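Local coordinates for protein DegQ (Legionella fallonii, PDB 3PV5) that probably degrades and chaperones misfolded proteins as an HtrA-family serine protease that closes on itself in large 12-subunit assemblies, at residues A371-E376 with G387-G392; P406-I411 with V439-G444; S412-P417 with K433-Q438; M260-Q265 with S293-A298. One frame throughout, in Å; residues are numbered along the deposited sequence.

Contact 1: A371-E376 with G387-G392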
loop_
_atom_site.group_PDB
_atom_site.type_symbol
_atom_site.label_atom_id
_atom_site.label_comp_id
_atom_site.label_asym_id
_atom_site.label_seq_id
_atom_site.Cartn_x
_atom_site.Cartn_y
_atom_site.Cartn_z
ATOM N N ALA A 371 40.212 -17.645 -25.553
ATOM C CA ALA A 371 41.203 -17.909 -24.471
ATOM C C ALA A 371 41.216 -19.376 -24.269
ATOM O O ALA A 371 40.194 -19.980 -24.107
ATOM C CB ALA A 371 40.862 -17.187 -23.208
ATOM N N LEU A 372 42.392 -19.961 -24.313
ATOM C CA LEU A 372 42.549 -21.411 -24.417
ATOM C C LEU A 372 43.505 -21.922 -23.343
ATOM O O LEU A 372 44.462 -21.238 -23.042
ATOM C CB LEU A 372 43.149 -21.692 -25.804
ATOM C CG LEU A 372 42.309 -21.245 -27.032
ATOM C CD1 LEU A 372 43.121 -21.331 -28.282
ATOM C CD2 LEU A 372 41.032 -22.074 -27.177
ATOM N N ARG A 373 43.276 -23.092 -22.757
ATOM C CA ARG A 373 44.286 -23.741 -21.904
ATOM C C ARG A 373 44.261 -25.212 -22.125
ATOM O O ARG A 373 43.244 -25.760 -22.591
ATOM C CB ARG A 373 44.166 -23.446 -20.378
ATOM C CG ARG A 373 42.760 -23.333 -19.807
ATOM C CD ARG A 373 42.634 -23.426 -18.268
ATOM N NE ARG A 373 42.473 -24.831 -17.904
ATOM C CZ ARG A 373 42.114 -25.285 -16.703
ATOM N NH1 ARG A 373 41.860 -24.435 -15.687
ATOM N NH2 ARG A 373 42.002 -26.608 -16.526
ATOM N N ALA A 374 45.389 -25.856 -21.784
ATOM C CA ALA A 374 45.475 -27.319 -21.844
ATOM C C ALA A 374 44.499 -27.889 -20.795
ATOM O O ALA A 374 44.273 -27.261 -19.749
ATOM C CB ALA A 374 46.898 -27.828 -21.611
ATOM N N PHE A 375 43.934 -29.057 -21.089
ATOM C CA PHE A 375 42.903 -29.687 -20.240
ATOM C C PHE A 375 43.082 -31.197 -20.275
ATOM O O PHE A 375 43.154 -31.785 -21.324
ATOM C CB PHE A 375 41.490 -29.282 -20.742
ATOM C CG PHE A 375 40.343 -29.767 -19.900
ATOM C CD1 PHE A 375 39.824 -28.991 -18.890
ATOM C CD2 PHE A 375 39.728 -30.990 -20.168
ATOM C CE1 PHE A 375 38.729 -29.423 -18.166
ATOM C CE2 PHE A 375 38.652 -31.421 -19.431
ATOM C CZ PHE A 375 38.151 -30.627 -18.435
ATOM N N GLU A 376 43.198 -31.794 -19.094
ATOM C CA GLU A 376 43.080 -33.248 -18.911
ATOM C C GLU A 376 42.335 -33.570 -17.631
ATOM O O GLU A 376 42.715 -33.100 -16.562
ATOM C CB GLU A 376 44.444 -33.959 -18.836
ATOM C CG GLU A 376 44.247 -35.527 -18.730
ATOM C CD GLU A 376 45.551 -36.348 -18.820
ATOM O OE1 GLU A 376 45.461 -37.609 -18.726
ATOM O OE2 GLU A 376 46.632 -35.732 -18.982
ATOM N N GLY A 387 42.312 -32.361 -24.140
ATOM C CA GLY A 387 41.947 -31.369 -25.111
ATOM C C GLY A 387 42.319 -29.987 -24.707
ATOM O O GLY A 387 43.103 -29.827 -23.803
ATOM N N VAL A 388 41.794 -28.973 -25.411
ATOM C CA VAL A 388 41.951 -27.597 -24.924
ATOM C C VAL A 388 40.637 -26.925 -24.603
ATOM O O VAL A 388 39.712 -26.873 -25.420
ATOM C CB VAL A 388 42.886 -26.747 -25.794
ATOM C CG1 VAL A 388 43.533 -27.565 -26.887
ATOM C CG2 VAL A 388 42.244 -25.551 -26.265
ATOM N N GLN A 389 40.566 -26.414 -23.384
ATOM C CA GLN A 389 39.338 -25.923 -22.837
ATOM C C GLN A 389 39.264 -24.518 -23.315
ATOM O O GLN A 389 40.244 -23.825 -23.280
ATOM C CB GLN A 389 39.367 -26.026 -21.301
ATOM C CG GLN A 389 38.148 -25.495 -20.550
ATOM C CD GLN A 389 38.366 -25.459 -19.037
ATOM O OE1 GLN A 389 39.450 -25.027 -18.527
ATOM N NE2 GLN A 389 37.335 -25.877 -18.295
ATOM N N VAL A 390 38.110 -24.117 -23.827
ATOM C CA VAL A 390 37.894 -22.718 -24.177
ATOM C C VAL A 390 37.457 -22.031 -22.910
ATOM O O VAL A 390 36.401 -22.362 -22.326
ATOM C CB VAL A 390 36.809 -22.558 -25.243
ATOM C CG1 VAL A 390 36.574 -21.070 -25.497
ATOM C CG2 VAL A 390 37.234 -23.250 -26.528
ATOM N N VAL A 391 38.293 -21.111 -22.463
ATOM C CA VAL A 391 38.097 -20.461 -21.160
ATOM C C VAL A 391 37.360 -19.179 -21.395
ATOM O O VAL A 391 36.664 -18.685 -20.510
ATOM C CB VAL A 391 39.421 -20.050 -20.524
ATOM C CG1 VAL A 391 39.172 -19.165 -19.272
ATOM C CG2 VAL A 391 40.221 -21.236 -20.194
ATOM N N GLY A 392 37.574 -18.595 -22.556
ATOM C CA GLY A 392 36.779 -17.474 -22.965
ATOM C C GLY A 392 36.750 -17.286 -24.463
ATOM O O GLY A 392 37.589 -17.815 -25.206
#

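Contact 2: P406-I411 with V439-G444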
loop_
_atom_site.group_PDB
_atom_site.type_symbol
_atom_site.label_atom_id
_atom_site.label_comp_id
_atom_site.label_asym_id
_atom_site.label_seq_id
_atom_site.Cartn_x
_atom_site.Cartn_y
_atom_site.Cartn_z
ATOM N N PRO A 406 32.632 -20.668 -24.108
ATOM C CA PRO A 406 33.405 -20.928 -22.887
ATOM C C PRO A 406 32.984 -22.205 -22.202
ATOM O O PRO A 406 31.801 -22.427 -22.020
ATOM C CB PRO A 406 33.054 -19.738 -21.988
ATOM C CG PRO A 406 32.685 -18.650 -22.927
ATOM C CD PRO A 406 32.043 -19.318 -24.102
ATOM N N GLY A 407 33.927 -23.066 -21.841
ATOM C CA GLY A 407 33.568 -24.283 -21.110
ATOM C C GLY A 407 33.624 -25.442 -22.039
ATOM O O GLY A 407 33.606 -26.594 -21.605
ATOM N N ASP A 408 33.688 -25.148 -23.326
ATOM C CA ASP A 408 33.897 -26.173 -24.327
ATOM C C ASP A 408 35.312 -26.710 -24.279
ATOM O O ASP A 408 36.295 -25.946 -24.183
ATOM C CB ASP A 408 33.640 -25.611 -25.724
ATOM C CG ASP A 408 32.145 -25.488 -26.044
ATOM O OD1 ASP A 408 31.331 -26.050 -25.309
ATOM O OD2 ASP A 408 31.769 -24.815 -27.026
ATOM N N ILE A 409 35.406 -28.025 -24.403
ATOM C CA ILE A 409 36.655 -28.690 -24.608
ATOM C C ILE A 409 36.868 -29.036 -26.082
ATOM O O ILE A 409 36.163 -29.870 -26.629
ATOM C CB ILE A 409 36.728 -29.984 -23.778
ATOM C CG1 ILE A 409 36.345 -29.744 -22.295
ATOM C CG2 ILE A 409 38.199 -30.486 -23.745
ATOM C CD1 ILE A 409 37.262 -28.706 -21.656
ATOM N N ILE A 410 37.877 -28.470 -26.717
ATOM C CA ILE A 410 38.193 -28.878 -28.066
ATOM C C ILE A 410 39.055 -30.122 -28.006
ATOM O O ILE A 410 40.161 -30.036 -27.500
ATOM C CB ILE A 410 38.940 -27.817 -28.810
ATOM C CG1 ILE A 410 38.096 -26.585 -28.906
ATOM C CG2 ILE A 410 39.365 -28.300 -30.235
ATOM C CD1 ILE A 410 38.787 -25.430 -29.568
ATOM N N ILE A 411 38.538 -31.267 -28.497
ATOM C CA ILE A 411 39.248 -32.570 -28.424
ATOM C C ILE A 411 39.766 -33.017 -29.798
ATOM O O ILE A 411 40.682 -33.840 -29.900
ATOM C CB ILE A 411 38.385 -33.721 -27.787
ATOM C CG1 ILE A 411 37.284 -34.195 -28.751
ATOM C CG2 ILE A 411 37.750 -33.285 -26.438
ATOM C CD1 ILE A 411 36.309 -35.375 -28.167
ATOM N N VAL A 439 33.945 -30.683 -30.177
ATOM C CA VAL A 439 33.929 -30.204 -28.802
ATOM C C VAL A 439 33.057 -31.050 -27.897
ATOM O O VAL A 439 31.989 -31.489 -28.329
ATOM C CB VAL A 439 33.440 -28.794 -28.714
ATOM C CG1 VAL A 439 34.233 -27.927 -29.698
ATOM C CG2 VAL A 439 31.945 -28.701 -28.933
ATOM N N LEU A 440 33.533 -31.309 -26.666
ATOM C CA LEU A 440 32.686 -31.818 -25.582
ATOM C C LEU A 440 32.102 -30.615 -24.865
ATOM O O LEU A 440 32.797 -29.657 -24.612
ATOM C CB LEU A 440 33.465 -32.685 -24.592
ATOM C CG LEU A 440 34.011 -34.019 -25.134
ATOM C CD1 LEU A 440 34.874 -33.761 -26.299
ATOM C CD2 LEU A 440 34.813 -34.817 -24.100
ATOM N N ARG A 441 30.799 -30.652 -24.599
ATOM C CA ARG A 441 30.119 -29.603 -23.821
ATOM C C ARG A 441 29.304 -30.285 -22.772
ATOM O O ARG A 441 28.352 -31.001 -23.079
ATOM C CB ARG A 441 29.203 -28.770 -24.689
ATOM C CG ARG A 441 28.489 -27.655 -23.912
ATOM C CD ARG A 441 27.699 -26.718 -24.879
ATOM N NE ARG A 441 28.546 -26.248 -25.982
ATOM C CZ ARG A 441 28.124 -25.791 -27.160
ATOM N NH1 ARG A 441 26.820 -25.713 -27.424
ATOM N NH2 ARG A 441 29.024 -25.395 -28.074
ATOM N N GLY A 442 29.693 -30.097 -21.527
ATOM C CA GLY A 442 29.154 -30.936 -20.452
ATOM C C GLY A 442 29.098 -32.418 -20.808
ATOM O O GLY A 442 30.137 -33.064 -21.019
ATOM N N PRO A 443 27.888 -32.979 -20.876
ATOM C CA PRO A 443 27.778 -34.420 -21.095
ATOM C C PRO A 443 27.630 -34.826 -22.554
ATOM O O PRO A 443 27.690 -36.015 -22.831
ATOM C CB PRO A 443 26.526 -34.786 -20.302
ATOM C CG PRO A 443 25.635 -33.532 -20.435
ATOM C CD PRO A 443 26.565 -32.349 -20.669
ATOM N N GLY A 444 27.474 -33.844 -23.455
ATOM C CA GLY A 444 27.282 -34.070 -24.903
ATOM C C GLY A 444 28.408 -33.514 -25.781
ATOM O O GLY A 444 29.419 -33.040 -25.265
HETATM O O HOH W 1 32.038 -28.849 -21.117
#

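Contact 3: S412-P417 with K433-Q438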
loop_
_atom_site.group_PDB
_atom_site.type_symbol
_atom_site.label_atom_id
_atom_site.label_comp_id
_atom_site.label_asym_id
_atom_site.label_seq_id
_atom_site.Cartn_x
_atom_site.Cartn_y
_atom_site.Cartn_z
ATOM N N SER A 412 39.254 -32.451 -30.876
ATOM C CA SER A 412 39.979 -32.620 -32.100
ATOM C C SER A 412 39.805 -31.457 -33.052
ATOM O O SER A 412 38.857 -30.731 -32.966
ATOM C CB SER A 412 39.647 -33.973 -32.777
ATOM O OG SER A 412 38.359 -33.990 -33.258
ATOM N N ALA A 413 40.762 -31.318 -33.957
ATOM C CA ALA A 413 40.724 -30.308 -35.005
ATOM C C ALA A 413 41.106 -30.973 -36.342
ATOM O O ALA A 413 42.148 -31.671 -36.402
ATOM C CB ALA A 413 41.690 -29.201 -34.660
ATOM N N ASN A 414 40.273 -30.774 -37.380
ATOM C CA ASN A 414 40.409 -31.455 -38.687
ATOM C C ASN A 414 40.630 -32.959 -38.490
ATOM O O ASN A 414 41.526 -33.554 -39.067
ATOM C CB ASN A 414 41.580 -30.893 -39.506
ATOM C CG ASN A 414 41.339 -29.497 -40.037
ATOM O OD1 ASN A 414 40.206 -29.052 -40.249
ATOM N ND2 ASN A 414 42.422 -28.806 -40.293
ATOM N N LYS A 415 39.806 -33.546 -37.642
ATOM C CA LYS A 415 39.816 -34.971 -37.327
ATOM C C LYS A 415 41.015 -35.469 -36.530
ATOM O O LYS A 415 41.041 -36.638 -36.148
ATOM C CB LYS A 415 39.607 -35.797 -38.591
ATOM C CG LYS A 415 38.312 -35.448 -39.292
ATOM C CD LYS A 415 37.570 -36.694 -39.827
ATOM C CE LYS A 415 36.943 -37.506 -38.667
ATOM N NZ LYS A 415 36.210 -38.752 -39.137
ATOM N N LYS A 416 41.961 -34.580 -36.230
ATOM C CA LYS A 416 43.152 -34.914 -35.477
ATOM C C LYS A 416 43.078 -34.478 -34.004
ATOM O O LYS A 416 42.604 -33.385 -33.687
ATOM C CB LYS A 416 44.346 -34.251 -36.084
ATOM C CG LYS A 416 44.480 -34.502 -37.539
ATOM C CD LYS A 416 45.526 -33.600 -38.160
ATOM C CE LYS A 416 45.430 -33.639 -39.681
ATOM N NZ LYS A 416 46.612 -33.002 -40.313
ATOM N N PRO A 417 43.557 -35.342 -33.103
ATOM C CA PRO A 417 43.574 -35.100 -31.682
ATOM C C PRO A 417 44.395 -33.920 -31.266
ATOM O O PRO A 417 45.452 -33.686 -31.771
ATOM C CB PRO A 417 44.196 -36.367 -31.121
ATOM C CG PRO A 417 43.751 -37.458 -32.096
ATOM C CD PRO A 417 43.830 -36.768 -33.422
ATOM N N LYS A 433 40.157 -23.732 -45.916
ATOM C CA LYS A 433 39.083 -22.735 -45.929
ATOM C C LYS A 433 38.352 -22.682 -44.578
ATOM O O LYS A 433 37.625 -21.745 -44.293
ATOM C CB LYS A 433 38.106 -22.978 -47.095
ATOM C CG LYS A 433 37.600 -24.426 -47.323
ATOM C CD LYS A 433 37.095 -24.666 -48.790
ATOM C CE LYS A 433 35.695 -24.026 -49.078
ATOM N NZ LYS A 433 35.536 -23.513 -50.492
ATOM N N GLU A 434 38.619 -23.671 -43.730
ATOM C CA GLU A 434 37.774 -23.952 -42.605
ATOM C C GLU A 434 38.447 -24.901 -41.636
ATOM O O GLU A 434 39.260 -25.741 -42.032
ATOM C CB GLU A 434 36.529 -24.636 -43.114
ATOM C CG GLU A 434 36.867 -25.996 -43.772
ATOM C CD GLU A 434 35.828 -26.486 -44.749
ATOM O OE1 GLU A 434 34.936 -25.677 -45.149
ATOM O OE2 GLU A 434 35.925 -27.695 -45.099
ATOM N N LEU A 435 38.068 -24.773 -40.370
ATOM C CA LEU A 435 38.550 -25.624 -39.323
ATOM C C LEU A 435 37.381 -26.443 -38.776
ATOM O O LEU A 435 36.424 -25.910 -38.202
ATOM C CB LEU A 435 39.121 -24.763 -38.219
ATOM C CG LEU A 435 40.356 -25.218 -37.417
ATOM C CD1 LEU A 435 40.154 -24.934 -35.959
ATOM C CD2 LEU A 435 40.768 -26.660 -37.666
ATOM N N LEU A 436 37.460 -27.753 -38.965
ATOM C CA LEU A 436 36.538 -28.674 -38.303
ATOM C C LEU A 436 36.995 -28.986 -36.851
ATOM O O LEU A 436 38.110 -29.397 -36.595
ATOM C CB LEU A 436 36.405 -29.946 -39.108
ATOM C CG LEU A 436 35.431 -30.971 -38.573
ATOM C CD1 LEU A 436 33.971 -30.492 -38.836
ATOM C CD2 LEU A 436 35.730 -32.295 -39.224
ATOM N N VAL A 437 36.105 -28.768 -35.906
ATOM C CA VAL A 437 36.446 -28.809 -34.477
ATOM C C VAL A 437 35.410 -29.704 -33.820
ATOM O O VAL A 437 34.224 -29.559 -34.110
ATOM C CB VAL A 437 36.420 -27.378 -33.881
ATOM C CG1 VAL A 437 36.262 -27.412 -32.431
ATOM C CG2 VAL A 437 37.691 -26.638 -34.210
ATOM N N GLN A 438 35.859 -30.654 -33.012
ATOM C CA GLN A 438 34.966 -31.502 -32.232
ATOM C C GLN A 438 35.081 -31.029 -30.795
ATOM O O GLN A 438 36.190 -30.916 -30.281
ATOM C CB GLN A 438 35.373 -32.957 -32.378
ATOM C CG GLN A 438 34.543 -33.946 -31.675
ATOM C CD GLN A 438 35.138 -35.373 -31.722
ATOM O OE1 GLN A 438 36.216 -35.607 -32.295
ATOM N NE2 GLN A 438 34.413 -36.331 -31.151
#

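Contact 4: M260-Q265 with S293-A298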
loop_
_atom_site.group_PDB
_atom_site.type_symbol
_atom_site.label_atom_id
_atom_site.label_comp_id
_atom_site.label_asym_id
_atom_site.label_seq_id
_atom_site.Cartn_x
_atom_site.Cartn_y
_atom_site.Cartn_z
ATOM N N MET A 260 47.986 2.696 -29.968
ATOM C CA MET A 260 49.371 2.691 -29.647
ATOM C C MET A 260 49.770 1.439 -28.875
ATOM O O MET A 260 50.800 0.828 -29.173
ATOM C CB MET A 260 49.692 3.921 -28.829
ATOM C CG MET A 260 50.599 4.879 -29.560
ATOM S SD MET A 260 52.231 4.185 -29.579
ATOM C CE MET A 260 52.695 4.691 -31.243
ATOM N N GLY A 261 48.984 1.139 -27.846
ATOM C CA GLY A 261 49.017 -0.110 -27.129
ATOM C C GLY A 261 49.872 -0.056 -25.903
ATOM O O GLY A 261 50.403 -1.061 -25.508
ATOM N N ILE A 262 50.010 1.137 -25.339
ATOM C CA ILE A 262 50.822 1.428 -24.144
ATOM C C ILE A 262 49.921 1.633 -22.913
ATOM O O ILE A 262 49.210 2.641 -22.861
ATOM C CB ILE A 262 51.494 2.778 -24.296
ATOM C CG1 ILE A 262 52.319 2.803 -25.549
ATOM C CG2 ILE A 262 52.368 3.043 -23.146
ATOM C CD1 ILE A 262 52.936 4.187 -25.820
ATOM N N PHE A 263 49.925 0.701 -21.959
ATOM C CA PHE A 263 49.324 0.961 -20.647
ATOM C C PHE A 263 50.373 1.506 -19.688
ATOM O O PHE A 263 51.443 0.922 -19.551
ATOM C CB PHE A 263 48.684 -0.286 -20.043
ATOM C CG PHE A 263 47.336 -0.642 -20.657
ATOM C CD1 PHE A 263 47.125 -0.543 -22.062
ATOM C CD2 PHE A 263 46.273 -1.074 -19.834
ATOM C CE1 PHE A 263 45.876 -0.880 -22.646
ATOM C CE2 PHE A 263 45.011 -1.430 -20.396
ATOM C CZ PHE A 263 44.809 -1.331 -21.810
ATOM N N VAL A 264 50.030 2.577 -18.987
ATOM C CA VAL A 264 50.993 3.322 -18.183
ATOM C C VAL A 264 50.502 3.429 -16.722
ATOM O O VAL A 264 49.321 3.256 -16.488
ATOM C CB VAL A 264 51.142 4.707 -18.850
ATOM C CG1 VAL A 264 50.199 5.719 -18.229
ATOM C CG2 VAL A 264 52.506 5.154 -18.826
ATOM N N GLN A 265 51.403 3.615 -15.741
ATOM C CA GLN A 265 51.006 3.764 -14.323
ATOM C C GLN A 265 51.749 4.882 -13.601
ATOM O O GLN A 265 52.836 5.252 -13.986
ATOM C CB GLN A 265 51.021 2.418 -13.510
ATOM C CG GLN A 265 52.320 2.062 -12.746
ATOM C CD GLN A 265 52.317 0.684 -12.113
ATOM O OE1 GLN A 265 52.496 -0.297 -12.831
ATOM N NE2 GLN A 265 52.075 0.591 -10.727
ATOM N N SER A 293 51.524 -4.665 -31.133
ATOM C CA SER A 293 51.064 -3.305 -31.002
ATOM C C SER A 293 52.138 -2.393 -31.562
ATOM O O SER A 293 53.282 -2.783 -31.647
ATOM C CB SER A 293 50.839 -2.964 -29.525
ATOM O OG SER A 293 52.093 -2.848 -28.862
ATOM N N PRO A 294 51.770 -1.166 -31.945
ATOM C CA PRO A 294 52.740 -0.191 -32.329
ATOM C C PRO A 294 53.806 0.036 -31.270
ATOM O O PRO A 294 54.955 0.144 -31.605
ATOM C CB PRO A 294 51.882 1.042 -32.538
ATOM C CG PRO A 294 50.696 0.490 -33.104
ATOM C CD PRO A 294 50.426 -0.711 -32.327
ATOM N N ALA A 295 53.447 0.089 -30.004
ATOM C CA ALA A 295 54.473 0.237 -28.971
ATOM C C ALA A 295 55.467 -0.929 -28.975
ATOM O O ALA A 295 56.637 -0.750 -28.679
ATOM C CB ALA A 295 53.822 0.378 -27.598
ATOM N N GLU A 296 55.001 -2.125 -29.311
ATOM C CA GLU A 296 55.908 -3.259 -29.357
ATOM C C GLU A 296 56.840 -3.162 -30.564
ATOM O O GLU A 296 58.062 -3.289 -30.417
ATOM C CB GLU A 296 55.199 -4.598 -29.356
ATOM C CG GLU A 296 56.233 -5.763 -29.359
ATOM C CD GLU A 296 55.563 -7.101 -29.547
ATOM O OE1 GLU A 296 55.177 -7.683 -28.525
ATOM O OE2 GLU A 296 55.448 -7.580 -30.708
ATOM N N LEU A 297 56.290 -2.886 -31.736
ATOM C CA LEU A 297 57.129 -2.658 -32.927
ATOM C C LEU A 297 58.212 -1.632 -32.570
ATOM O O LEU A 297 59.369 -1.813 -32.917
ATOM C CB LEU A 297 56.286 -2.145 -34.121
ATOM C CG LEU A 297 56.553 -2.543 -35.594
ATOM C CD1 LEU A 297 55.646 -1.768 -36.598
ATOM C CD2 LEU A 297 58.035 -2.378 -35.974
ATOM N N ALA A 298 57.844 -0.573 -31.859
ATOM C CA ALA A 298 58.818 0.479 -31.531
ATOM C C ALA A 298 59.889 0.088 -30.469
ATOM O O ALA A 298 60.857 0.850 -30.274
ATOM C CB ALA A 298 58.081 1.740 -31.076
#

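Contact 1: A371-E376 with G387-G392
Gln389 lays its extended side chain between Arg373 and Phe375 of the neighbouring strand. Its CB and amide lean obliquely on the ring, with Gln389 NE2 3.8 Å from Phe375 CE1. At its other corner, Gln389 OE1 hangs over one face of the Arg373 guanidinium, 3.1 Å from Arg373 NE; the N-H points poorly for a hydrogen bond, so the approach is electrostatic contact at most. Flanked by backbone N and carbonyl carbon (chi1 37°), Arg373 CG lies 3.3 Å from Val391 CG2; a bend at chi3 (-89°) turns the guanidinium under Gln389 OE1. Long, part-polar chains suit this face, where Arg373 packs on Glu376 of a second subunit. The other face is apolar: Leu372 CD2 rests on Val388 CG2 at 3.8 Å and on Val390 CG2 at 4.0 Å, beneath helix 421-428. Between the faces, Gln389 N and Arg373 O pair at 2.9 Å. Near the end of 387-392, Val391 N gives Ala371 O a bond of 2.8 Å, and Gly392 N adds a weak second one, while Ala371 N bonds to Gly392 O. Two residues facing one make a classic beta bulge, here in the antiparallel hairpin of the second PDZ domain.

Contact 2: P406-I411 with V439-G444
Asp408 and Arg441 meet with their flat groups nearly coplanar, the carboxylate and guanidinium planes 13° apart. The grip is side-on: Arg441 NE donates to the syn lone pair of Asp408 OD1 at 2.9 Å, almost straight, and Arg441 NH2 reaches Asp408 OD2 at 3.0 Å from a little outside the plane. Arg441 runs extended, then bends at chi3 (-51°), which turns this edge onto the acid. Asp408 is buried, so the arginine probably offsets its charge; Asp408 OD2 also takes the backbone N-H of Arg405, helping fix its rotation. Gly407 and Asp408 form the Gly-Asp pair that leads into a core strand in many PDZ domains, and the apolar Ile409 to Ile411 after it pair with strand 435-441. Ile409 and Leu440 form a hydrogen-bonded antiparallel pair, with Ile409 N 3.1 Å from Leu440 O. On the opposite face, Ile410 CG1 slants across Val439 CG1 at 4.2 Å, branched chains suiting a buried strand. Ile411 lies roughly perpendicular to Leu440, although some methyls are modelled too close to trust. A water accepts from Gly442 N at 2.7 Å and donates to Gly407 O. Gly442, at positive phi, suits the type II' turn from Arg441 to Gly444.

Contact 3: S412-P417 with K433-Q438
Strands 412-413 and 435-438 run antiparallel, with Ser412 and Gln438 a hydrogen-bonded pair and Ala413 and Val437 a non-hydrogen-bonded one, before the first strand ends in a type I' turn from Ala413 to Lys416. Gln438 N bonds to Ser412 O at 3.0 Å, while the return bond from Ser412 N is weak. The side chains of that pair reinforce the backbone: Ser412 OG donates to Gln438 OE1 at 2.9 Å, in the amide plane and on a lone pair. They meet because OG is hemmed in by both backbone branches of Ser412 (chi1 69°) and Gln438, its CG opposite the backbone N (chi1 -178°), stretches along the same face. The tight hairpin between strands 409-413 and 416-417, close to helix 421-428 of this PDZ domain, places Asn414 and Lys415 at positive phi, a backbone shape asparagine tolerates well. Asn414 answers both polar groups of Leu436: Asn414 N donates to Leu436 O at 2.7 Å, and Asn414 OD1 accepts from Leu436 N at 3.3 Å, the donor 32° off the amide plane. The side-chain carbonyl stands in for a strand carbonyl where the paired backbone ends, while Asn414 ND2 turns to Glu430. The Leu435 side chain crosses that of Asn414 at about a right angle, with Leu435 CD2 3.6 Å from Asn414 OD1 and 4.0 Å from the small Ala413 CB. At the turn, the bent Lys415 chain runs alongside Leu436, with Lys415 CG 4.1 Å from Leu436 CD2. Aliphatic stems fit here, beside Met275 and Leu271 of a third subunit.

Contact 4: M260-Q265 with S293-A298
The ring of Pro294 rests one side against the carbonyl oxygen of Met260. Pro294 CB lies 3.5 Å from Met260 O and 4.0 Å from Met260 CE. Pro294 CG, the far corner of the ring, sits 3.9 Å from Met260 O, and Pro294 CD closes to 3.5 Å from Met260 O. Met260 CB points away from 293-298, but the chain bends at chi2 (-74°) and again about the CG-SD bond, bringing its methyl back to Pro294 CB, the side chains crossing at a slant. Met260 O accepts from Ala295 N at 2.9 Å, the donor nearly in line with the C=O bond. Proline suits the first turn of a helix, which needs no N-H from it; Ser293 before it is the N-cap, its OG accepting from Glu296 N and also bonded to Asn290 O. Gly261, at a positive phi that glycine adopts easily, lies against Ser293 CB. Ala295 CB is small enough to let Ile262 CG1 approach to 3.5 Å. Segment 260-262 is consistent with the carboxylate-binding loop of the first PDZ domain. It enters strand 262-266 beside helix 294-297, while helix 317-325 packs on Met260 and Ile262, and strand 342-349 on Met260.

How the contacts relate
Contacts 1, 2 and 3 build one sheet in the second PDZ domain, whereas contact 4 belongs to the first, its centre about 28 Å from that of contact 1. Contacts 2 and 3 share strands 409-413 and 435-441, and contact 1 joins them through strand 384-393, where Val390 N probably bonds to Asp408 O and Phe375 packs on Ile409. Chemistry follows place: contact 2 is largely buried, apolar and closed by a salt bridge, while contacts 1 and 3 are partly exposed. All four touch another subunit, but in contacts 1 and 3 polar and mixed side chains of the pairing itself do so. Contact 4, also buried, ties a loop to a helix start with a single backbone bond.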